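PDB 4MJG: uncharacterized protein from Actinomyces odontolyticus, which is of unknown function and belongs to the DUF4853 family, its chain folding around an antiparallel beta sheet flanked by short helices. Local coordinates for residues Gly62-Thr70 with Gln148-Phe158; Ile101-Ile109 with Leu118-Asp126. One frame throughout, in Å; residues are numbered along the deposited sequence.

The two contacts illustrate how one antiparallel sheet takes part in two kinds of contact. Contact 2 is strand pairing within a hairpin: strands 107-113 and 118-123 are consecutive in sequence and adjacent in the sheet, toward the end where strand 92-97 is outermost. Contact 1 packs a distant loop and the short helix 154-157 on strand 62-73, near the middle of the sheet. Along the chain, both segments of contact 2 fall between those of contact 1. Their centres lie 22 Å apart, their nearest atoms about 7 Å, with strand 127-133 between 118-123 and 62-73. Contact 2 thus lies within the sheet, while contact 1 brings the later 148-158 segment onto it, joining different parts of the fold.

Contact 1: residues Gly62-Thr70 with Gln148-Phe158; sequences GYRVVGYTT and QFVLPSVEEAF. With SO4 (sulfate ion), chain C.
Two tyrosines of 62-70, Tyr63 and Tyr68, each meet a phenylalanine of 148-158 edge-to-face, and in both pairs the tyrosine offers the face. Phe149 stands over the centre of the Tyr63 ring, its CE2 3.3 Å from Tyr63 CD2, with the ring planes at 76° in a T-shaped stack. The Phe158 edge approaches Tyr68 with more offset, planes at 70° and centroids 5.8 Å apart. With CG anti to its carbonyl carbon (chi1 -80°), Tyr68 reaches across to the chain leading into helix 154-157. Its OH donates to Pro152 O at 3.0 Å, in the carbonyl plane and on a lone pair, which ties the hydroxyl end of the ring to the chain before the helix. Val154 CG2 lies over one face of this ring toward its rim, and Ala157 CB comes within 3.7 Å of Tyr68 CE2. Further along the strand, Thr70 CG2 meets Phe158 CZ at 3.8 Å. Between the aromatic pairs, Val65 CG2 meets Leu151 CD2 at 4.2 Å. At the other end, Tyr63 OH and Gln148 NE2 both form hydrogen bonds with Pro142 O. Arg64, not touching 148-158, donates through NH1 and NH2 to O2 and O4 of a sulfate, probably from the crystallisation liquor, that also meets Arg15 and Cys136 N. Helix 18-24 packs against Tyr63, Val65 and Phe149, helix 26-31 against Val65, Pro152, Ala157 and Phe158, and strand 44-55 pairs with 62-66.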
loop_
_atom_site.group_PDB
_atom_site.type_symbol
_atom_site.label_atom_id
_atom_site.label_comp_id
_atom_site.label_asym_id
_atom_site.label_seq_id
_atom_site.Cartn_x
_atom_site.Cartn_y
_atom_site.Cartn_z
ATOM N N GLY A 62 -5.323 -15.688 11.552
ATOM C CA GLY A 62 -4.565 -14.533 11.992
ATOM C C GLY A 62 -5.163 -13.226 11.522
ATOM O O GLY A 62 -6.384 -13.070 11.472
ATOM N N TYR A 63 -4.291 -12.279 11.196
ATOM C CA TYR A 63 -4.706 -10.946 10.809
ATOM C C TYR A 63 -3.902 -10.441 9.620
ATOM O O TYR A 63 -2.722 -10.767 9.458
ATOM C CB TYR A 63 -4.542 -9.979 11.973
ATOM C CG TYR A 63 -5.558 -10.154 13.071
ATOM C CD1 TYR A 63 -6.884 -9.792 12.878
ATOM C CD2 TYR A 63 -5.190 -10.658 14.310
ATOM C CE1 TYR A 63 -7.822 -9.937 13.889
ATOM C CE2 TYR A 63 -6.118 -10.804 15.327
ATOM C CZ TYR A 63 -7.434 -10.441 15.109
ATOM O OH TYR A 63 -8.364 -10.576 16.111
ATOM N N ARG A 64 -4.566 -9.626 8.810
ATOM C CA ARG A 64 -4.008 -9.063 7.600
ATOM C C ARG A 64 -4.098 -7.551 7.722
ATOM O O ARG A 64 -5.043 -7.038 8.312
ATOM C CB ARG A 64 -4.851 -9.526 6.418
ATOM C CG ARG A 64 -4.295 -9.168 5.063
ATOM C CD ARG A 64 -5.305 -9.460 3.962
ATOM N NE ARG A 64 -5.814 -10.830 4.006
ATOM C CZ ARG A 64 -5.129 -11.914 3.646
ATOM N NH1 ARG A 64 -3.868 -11.827 3.224
ATOM N NH2 ARG A 64 -5.706 -13.106 3.729
ATOM N N VAL A 65 -3.137 -6.833 7.156
ATOM C CA VAL A 65 -3.182 -5.371 7.193
ATOM C C VAL A 65 -3.212 -4.761 5.787
ATOM O O VAL A 65 -2.280 -4.927 4.986
ATOM C CB VAL A 65 -2.052 -4.766 8.067
ATOM C CG1 VAL A 65 -0.668 -5.167 7.579
ATOM C CG2 VAL A 65 -2.177 -3.252 8.133
ATOM N N VAL A 66 -4.320 -4.079 5.499
ATOM C CA VAL A 66 -4.451 -3.247 4.315
ATOM C C VAL A 66 -3.929 -1.869 4.700
ATOM O O VAL A 66 -4.393 -1.282 5.678
ATOM C CB VAL A 66 -5.925 -3.129 3.867
ATOM C CG1 VAL A 66 -6.067 -2.136 2.723
ATOM C CG2 VAL A 66 -6.483 -4.494 3.478
ATOM N N GLY A 67 -2.971 -1.353 3.941
ATOM C CA GLY A 67 -2.341 -0.072 4.274
ATOM C C GLY A 67 -3.108 1.126 3.753
ATOM O O GLY A 67 -4.247 1.005 3.293
ATOM N N TYR A 68 -2.477 2.295 3.831
ATOM C CA TYR A 68 -3.043 3.510 3.253
ATOM C C TYR A 68 -3.207 3.319 1.767
ATOM O O TYR A 68 -2.440 2.589 1.137
ATOM C CB TYR A 68 -2.135 4.713 3.497
ATOM C CG TYR A 68 -2.256 5.304 4.879
ATOM C CD1 TYR A 68 -3.178 6.311 5.154
ATOM C CD2 TYR A 68 -1.437 4.870 5.906
ATOM C CE1 TYR A 68 -3.289 6.860 6.417
ATOM C CE2 TYR A 68 -1.541 5.409 7.167
ATOM C CZ TYR A 68 -2.470 6.404 7.416
ATOM O OH TYR A 68 -2.569 6.933 8.672
ATOM N N THR A 69 -4.230 3.955 1.212
ATOM C CA THR A 69 -4.393 4.016 -0.225
ATOM C C THR A 69 -4.113 5.454 -0.625
ATOM O O THR A 69 -4.782 6.360 -0.144
ATOM C CB THR A 69 -5.813 3.618 -0.642
ATOM O OG1 THR A 69 -6.092 2.280 -0.188
ATOM C CG2 THR A 69 -5.964 3.689 -2.151
ATOM N N THR A 70 -3.091 5.664 -1.453
ATOM C CA THR A 70 -2.742 7.008 -1.909
ATOM C C THR A 70 -2.836 7.108 -3.416
ATOM O O THR A 70 -2.660 6.118 -4.125
ATOM C CB THR A 70 -1.330 7.434 -1.463
ATOM O OG1 THR A 70 -0.344 6.564 -2.031
ATOM C CG2 THR A 70 -1.225 7.400 0.041
ATOM N N GLN A 148 -8.663 -4.193 17.449
ATOM C CA GLN A 148 -7.839 -4.091 18.657
ATOM C C GLN A 148 -6.478 -3.438 18.392
ATOM O O GLN A 148 -5.884 -2.875 19.303
ATOM C CB GLN A 148 -7.648 -5.471 19.318
ATOM C CG GLN A 148 -6.708 -6.417 18.582
ATOM C CD GLN A 148 -6.689 -7.822 19.174
ATOM O OE1 GLN A 148 -6.137 -8.041 20.252
ATOM N NE2 GLN A 148 -7.279 -8.781 18.465
ATOM N N PHE A 149 -5.998 -3.503 17.151
ATOM C CA PHE A 149 -4.631 -3.080 16.824
ATOM C C PHE A 149 -4.540 -1.620 16.426
ATOM O O PHE A 149 -5.227 -1.187 15.510
ATOM C CB PHE A 149 -4.086 -3.914 15.674
ATOM C CG PHE A 149 -4.142 -5.389 15.923
ATOM C CD1 PHE A 149 -3.256 -5.988 16.805
ATOM C CD2 PHE A 149 -5.080 -6.177 15.275
ATOM C CE1 PHE A 149 -3.305 -7.347 17.035
ATOM C CE2 PHE A 149 -5.133 -7.537 15.500
ATOM C CZ PHE A 149 -4.245 -8.123 16.381
ATOM N N VAL A 150 -3.680 -0.871 17.111
ATOM C CA VAL A 150 -3.411 0.516 16.743
ATOM C C VAL A 150 -2.692 0.540 15.407
ATOM O O VAL A 150 -1.878 -0.333 15.125
ATOM C CB VAL A 150 -2.547 1.268 17.787
ATOM C CG1 VAL A 150 -3.257 1.309 19.130
ATOM C CG2 VAL A 150 -1.157 0.649 17.924
ATOM N N LEU A 151 -2.995 1.553 14.601
ATOM C CA LEU A 151 -2.383 1.722 13.288
ATOM C C LEU A 151 -1.619 3.036 13.236
ATOM O O LEU A 151 -1.956 3.979 13.945
ATOM C CB LEU A 151 -3.465 1.705 12.216
ATOM C CG LEU A 151 -4.128 0.341 12.016
ATOM C CD1 LEU A 151 -5.498 0.487 11.380
ATOM C CD2 LEU A 151 -3.232 -0.564 11.188
ATOM N N PRO A 152 -0.579 3.105 12.395
ATOM C CA PRO A 152 0.272 4.284 12.426
ATOM C C PRO A 152 -0.423 5.492 11.835
ATOM O O PRO A 152 -1.191 5.358 10.882
ATOM C CB PRO A 152 1.463 3.877 11.558
ATOM C CG PRO A 152 0.901 2.902 10.591
ATOM C CD PRO A 152 -0.225 2.193 11.291
ATOM N N SER A 153 -0.154 6.660 12.413
ATOM C CA SER A 153 -0.576 7.925 11.828
ATOM C C SER A 153 0.084 8.069 10.467
ATOM O O SER A 153 1.112 7.445 10.193
ATOM C CB SER A 153 -0.162 9.093 12.720
ATOM O OG SER A 153 1.245 9.105 12.902
ATOM N N VAL A 154 -0.490 8.906 9.620
ATOM C CA VAL A 154 0.092 9.163 8.312
ATOM C C VAL A 154 1.479 9.817 8.435
ATOM O O VAL A 154 2.291 9.732 7.516
ATOM C CB VAL A 154 -0.847 10.019 7.444
ATOM C CG1 VAL A 154 -0.859 11.463 7.923
ATOM C CG2 VAL A 154 -0.446 9.929 5.980
ATOM N N GLU A 155 1.741 10.460 9.572
ATOM C CA GLU A 155 3.073 10.980 9.882
ATOM C C GLU A 155 4.075 9.829 9.898
ATOM O O GLU A 155 5.128 9.899 9.257
ATOM C CB GLU A 155 3.102 11.678 11.254
ATOM C CG GLU A 155 2.001 12.701 11.516
ATOM C CD GLU A 155 1.960 13.819 10.490
ATOM O OE1 GLU A 155 3.034 14.260 10.021
ATOM O OE2 GLU A 155 0.843 14.270 10.165
ATOM N N GLU A 156 3.727 8.776 10.637
ATOM C CA GLU A 156 4.607 7.625 10.848
ATOM C C GLU A 156 4.719 6.734 9.618
ATOM O O GLU A 156 5.781 6.167 9.359
ATOM C CB GLU A 156 4.106 6.790 12.030
ATOM C CG GLU A 156 4.166 7.518 13.366
ATOM C CD GLU A 156 3.232 6.934 14.410
ATOM O OE1 GLU A 156 2.736 5.802 14.223
ATOM O OE2 GLU A 156 2.995 7.616 15.428
ATOM N N ALA A 157 3.625 6.605 8.872
ATOM C CA ALA A 157 3.603 5.770 7.671
ATOM C C ALA A 157 4.458 6.341 6.536
ATOM O O ALA A 157 5.002 5.593 5.730
ATOM C CB ALA A 157 2.172 5.568 7.199
ATOM N N PHE A 158 4.583 7.666 6.491
ATOM C CA PHE A 158 5.329 8.353 5.434
ATOM C C PHE A 158 6.338 9.325 6.055
ATOM O O PHE A 158 6.148 10.542 5.985
ATOM C CB PHE A 158 4.355 9.111 4.518
ATOM C CG PHE A 158 3.350 8.229 3.829
ATOM C CD1 PHE A 158 2.165 7.875 4.462
ATOM C CD2 PHE A 158 3.583 7.757 2.547
ATOM C CE1 PHE A 158 1.234 7.063 3.832
ATOM C CE2 PHE A 158 2.650 6.946 1.911
ATOM C CZ PHE A 158 1.475 6.596 2.555
HETATM S S SO4 C . -2.205 -15.066 2.487
HETATM O O1 SO4 C . -1.081 -14.904 3.440
HETATM O O2 SO4 C . -2.254 -13.934 1.533
HETATM O O3 SO4 C . -2.004 -16.317 1.722
HETATM O O4 SO4 C . -3.472 -15.147 3.245
#

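Contact 2: residues Ile101-Ile109 with Leu118-Asp126; sequences IDRDATRGI and LVEFKFSED
This is a beta-hairpin pairing: strands 107-113 and 118-123, neighbours in the antiparallel sheet, run side by side, their short segments 107-109 and 118-123 at 154° with axes 4.6 Å apart at closest approach. Arg107 with Phe123 and Ile109 with Phe121 are hydrogen-bonded pairs, and Gly108 with Lys122 is the non-hydrogen-bonded pair between them. Each hydrogen-bonded pair makes two backbone bonds, among them Phe123 N to Arg107 O at 2.7 Å and Ile109 N to Phe121 O at 2.9 Å. Alpha-hydrogen contacts supplement this ladder, with Gly108 CA 3.4 Å from Phe121 O. Ile109 and Phe121 point to the same face of the sheet, where both touch Val84 of helix 77-86; the Phe121 ring is turned with an edge to Ile109 O. On the other face, Glu120 has its CG anti to the backbone N, and the extended chain carries OE2 to Gln110 NE2, while Lys122 NZ makes a long salt bridge to the same oxygen. Lys122 CE also passes 3.5 Å from Thr106 OG1. Next to the strand, a type I turn from Asp102 to Ala105 is tied back by the Asp102 carboxylate. Its OD1 receives two bonds from Thr106: backbone N arrives nearly along the C-O axis at 3.2 Å, and hydroxyl OG1 comes from above the carboxylate plane at 2.7 Å.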
loop_
_atom_site.group_PDB
_atom_site.type_symbol
_atom_site.label_atom_id
_atom_site.label_comp_id
_atom_site.label_asym_id
_atom_site.label_seq_id
_atom_site.Cartn_x
_atom_site.Cartn_y
_atom_site.Cartn_z
ATOM N N ILE A 101 -6.175 -4.760 -19.185
ATOM C CA ILE A 101 -6.984 -3.802 -18.422
ATOM C C ILE A 101 -8.331 -4.452 -18.108
ATOM O O ILE A 101 -8.966 -5.018 -18.999
ATOM C CB ILE A 101 -7.217 -2.482 -19.195
ATOM C CG1 ILE A 101 -5.876 -1.830 -19.555
ATOM C CG2 ILE A 101 -8.070 -1.530 -18.375
ATOM C CD1 ILE A 101 -5.899 -0.318 -19.712
ATOM N N ASP A 102 -8.771 -4.363 -16.853
ATOM C CA ASP A 102 -10.029 -4.999 -16.426
ATOM C C ASP A 102 -11.260 -4.155 -16.814
ATOM O O ASP A 102 -11.140 -3.196 -17.582
ATOM C CB ASP A 102 -9.995 -5.314 -14.922
ATOM C CG ASP A 102 -10.407 -4.134 -14.057
ATOM O OD1 ASP A 102 -10.028 -2.985 -14.371
ATOM O OD2 ASP A 102 -11.118 -4.362 -13.055
ATOM N N ARG A 103 -12.433 -4.518 -16.291
ATOM C CA ARG A 103 -13.700 -3.876 -16.687
ATOM C C ARG A 103 -13.718 -2.379 -16.379
ATOM O O ARG A 103 -14.309 -1.595 -17.119
ATOM C CB ARG A 103 -14.901 -4.524 -15.982
ATOM C CG ARG A 103 -14.895 -6.032 -15.915
ATOM C CD ARG A 103 -16.270 -6.575 -15.568
ATOM N NE ARG A 103 -17.269 -6.225 -16.579
ATOM C CZ ARG A 103 -17.358 -6.772 -17.794
ATOM N NH1 ARG A 103 -16.511 -7.722 -18.184
ATOM N NH2 ARG A 103 -18.306 -6.363 -18.634
ATOM N N ASP A 104 -13.056 -1.999 -15.285
ATOM C CA ASP A 104 -13.105 -0.629 -14.751
ATOM C C ASP A 104 -12.133 0.341 -15.424
ATOM O O ASP A 104 -11.979 1.471 -14.960
ATOM C CB ASP A 104 -12.791 -0.637 -13.247
ATOM C CG ASP A 104 -13.587 -1.675 -12.482
ATOM O OD1 ASP A 104 -14.791 -1.853 -12.779
ATOM O OD2 ASP A 104 -13.003 -2.311 -11.577
ATOM N N ALA A 105 -11.473 -0.100 -16.494
ATOM C CA ALA A 105 -10.407 0.667 -17.138
ATOM C C ALA A 105 -9.192 0.862 -16.217
ATOM O O ALA A 105 -8.518 1.891 -16.278
ATOM C CB ALA A 105 -10.928 2.007 -17.644
ATOM N N THR A 106 -8.908 -0.133 -15.379
ATOM C CA THR A 106 -7.736 -0.088 -14.505
ATOM C C THR A 106 -6.803 -1.254 -14.802
ATOM O O THR A 106 -7.260 -2.347 -15.135
ATOM C CB THR A 106 -8.116 -0.137 -13.008
ATOM O OG1 THR A 106 -8.643 -1.430 -12.688
ATOM C CG2 THR A 106 -9.143 0.941 -12.661
ATOM N N ARG A 107 -5.498 -1.011 -14.690
ATOM C CA ARG A 107 -4.489 -2.053 -14.903
ATOM C C ARG A 107 -3.490 -2.013 -13.778
ATOM O O ARG A 107 -2.967 -0.946 -13.450
ATOM C CB ARG A 107 -3.759 -1.849 -16.226
ATOM C CG ARG A 107 -2.999 -3.076 -16.699
ATOM C CD ARG A 107 -2.336 -2.824 -18.042
ATOM N NE ARG A 107 -1.573 -3.976 -18.499
ATOM C CZ ARG A 107 -0.833 -3.997 -19.603
ATOM N NH1 ARG A 107 -0.743 -2.919 -20.380
ATOM N NH2 ARG A 107 -0.173 -5.100 -19.928
ATOM N N GLY A 108 -3.213 -3.178 -13.205
ATOM C CA GLY A 108 -2.407 -3.259 -11.999
ATOM C C GLY A 108 -0.991 -3.760 -12.208
ATOM O O GLY A 108 -0.730 -4.575 -13.095
ATOM N N ILE A 109 -0.076 -3.247 -11.389
ATOM C CA ILE A 109 1.245 -3.837 -11.219
ATOM C C ILE A 109 1.377 -4.181 -9.740
ATOM O O ILE A 109 1.098 -3.345 -8.875
ATOM C CB ILE A 109 2.377 -2.880 -11.626
ATOM C CG1 ILE A 109 2.233 -2.493 -13.098
ATOM C CG2 ILE A 109 3.740 -3.529 -11.388
ATOM C CD1 ILE A 109 3.145 -1.366 -13.523
ATOM N N LEU A 118 1.627 -8.144 -0.617
ATOM C CA LEU A 118 1.347 -7.447 -1.859
ATOM C C LEU A 118 1.399 -5.923 -1.727
ATOM O O LEU A 118 1.033 -5.356 -0.698
ATOM C CB LEU A 118 -0.049 -7.872 -2.319
ATOM C CG LEU A 118 -0.682 -7.177 -3.514
ATOM C CD1 LEU A 118 -0.011 -7.678 -4.772
ATOM C CD2 LEU A 118 -2.184 -7.439 -3.564
ATOM N N VAL A 119 1.858 -5.272 -2.786
ATOM C CA VAL A 119 1.687 -3.834 -2.961
ATOM C C VAL A 119 1.277 -3.607 -4.406
ATOM O O VAL A 119 1.935 -4.105 -5.310
ATOM C CB VAL A 119 2.976 -3.055 -2.660
ATOM C CG1 VAL A 119 2.769 -1.564 -2.903
ATOM C CG2 VAL A 119 3.421 -3.315 -1.230
ATOM N N GLU A 120 0.189 -2.870 -4.618
ATOM C CA GLU A 120 -0.390 -2.729 -5.951
ATOM C C GLU A 120 -0.452 -1.285 -6.436
ATOM O O GLU A 120 -0.993 -0.410 -5.761
ATOM C CB GLU A 120 -1.796 -3.335 -5.995
ATOM C CG GLU A 120 -2.440 -3.223 -7.367
ATOM C CD GLU A 120 -3.551 -4.225 -7.584
ATOM O OE1 GLU A 120 -4.373 -4.400 -6.661
ATOM O OE2 GLU A 120 -3.602 -4.831 -8.680
ATOM N N PHE A 121 0.098 -1.056 -7.621
ATOM C CA PHE A 121 -0.020 0.219 -8.309
ATOM C C PHE A 121 -1.118 0.062 -9.350
ATOM O O PHE A 121 -0.927 -0.651 -10.338
ATOM C CB PHE A 121 1.296 0.569 -8.997
ATOM C CG PHE A 121 2.478 0.615 -8.067
ATOM C CD1 PHE A 121 3.158 -0.545 -7.729
ATOM C CD2 PHE A 121 2.920 1.822 -7.540
ATOM C CE1 PHE A 121 4.248 -0.504 -6.876
ATOM C CE2 PHE A 121 4.011 1.868 -6.687
ATOM C CZ PHE A 121 4.677 0.703 -6.352
ATOM N N LYS A 122 -2.270 0.693 -9.119
ATOM C CA LYS A 122 -3.388 0.624 -10.064
ATOM C C LYS A 122 -3.395 1.804 -11.034
ATOM O O LYS A 122 -3.741 2.928 -10.668
ATOM C CB LYS A 122 -4.738 0.525 -9.337
ATOM C CG LYS A 122 -5.376 -0.854 -9.423
ATOM C CD LYS A 122 -6.827 -0.851 -8.968
ATOM C CE LYS A 122 -7.562 -2.091 -9.462
ATOM N NZ LYS A 122 -6.897 -3.366 -9.065
ATOM N N PHE A 123 -3.024 1.537 -12.281
ATOM C CA PHE A 123 -3.107 2.544 -13.330
ATOM C C PHE A 123 -4.551 2.783 -13.744
ATOM O O PHE A 123 -5.354 1.851 -13.805
ATOM C CB PHE A 123 -2.293 2.132 -14.562
ATOM C CG PHE A 123 -2.651 2.898 -15.803
ATOM C CD1 PHE A 123 -2.080 4.138 -16.061
ATOM C CD2 PHE A 123 -3.580 2.391 -16.703
ATOM C CE1 PHE A 123 -2.417 4.848 -17.199
ATOM C CE2 PHE A 123 -3.922 3.099 -17.843
ATOM C CZ PHE A 123 -3.339 4.329 -18.091
ATOM N N SER A 124 -4.867 4.045 -14.014
ATOM C CA SER A 124 -6.077 4.419 -14.739
ATOM C C SER A 124 -5.793 5.751 -15.428
ATOM O O SER A 124 -4.769 6.383 -15.166
ATOM C CB SER A 124 -7.290 4.519 -13.806
ATOM O OG SER A 124 -7.373 5.788 -13.196
ATOM N N GLU A 125 -6.693 6.176 -16.305
ATOM C CA GLU A 125 -6.483 7.410 -17.056
ATOM C C GLU A 125 -6.495 8.639 -16.137
ATOM O O GLU A 125 -5.758 9.601 -16.370
ATOM C CB GLU A 125 -7.528 7.532 -18.172
ATOM C CG GLU A 125 -7.267 6.613 -19.363
ATOM C CD GLU A 125 -6.046 7.029 -20.163
ATOM O OE1 GLU A 125 -5.951 8.213 -20.555
ATOM O OE2 GLU A 125 -5.177 6.173 -20.408
ATOM N N ASP A 126 -7.311 8.589 -15.085
ATOM C CA ASP A 126 -7.412 9.686 -14.118
ATOM C C ASP A 126 -6.203 9.788 -13.189
ATOM O O ASP A 126 -5.718 10.887 -12.917
ATOM C CB ASP A 126 -8.681 9.543 -13.267
ATOM C CG ASP A 126 -9.951 9.823 -14.052
ATOM O OD1 ASP A 126 -9.969 9.579 -15.278
ATOM O OD2 ASP A 126 -10.936 10.285 -13.438
#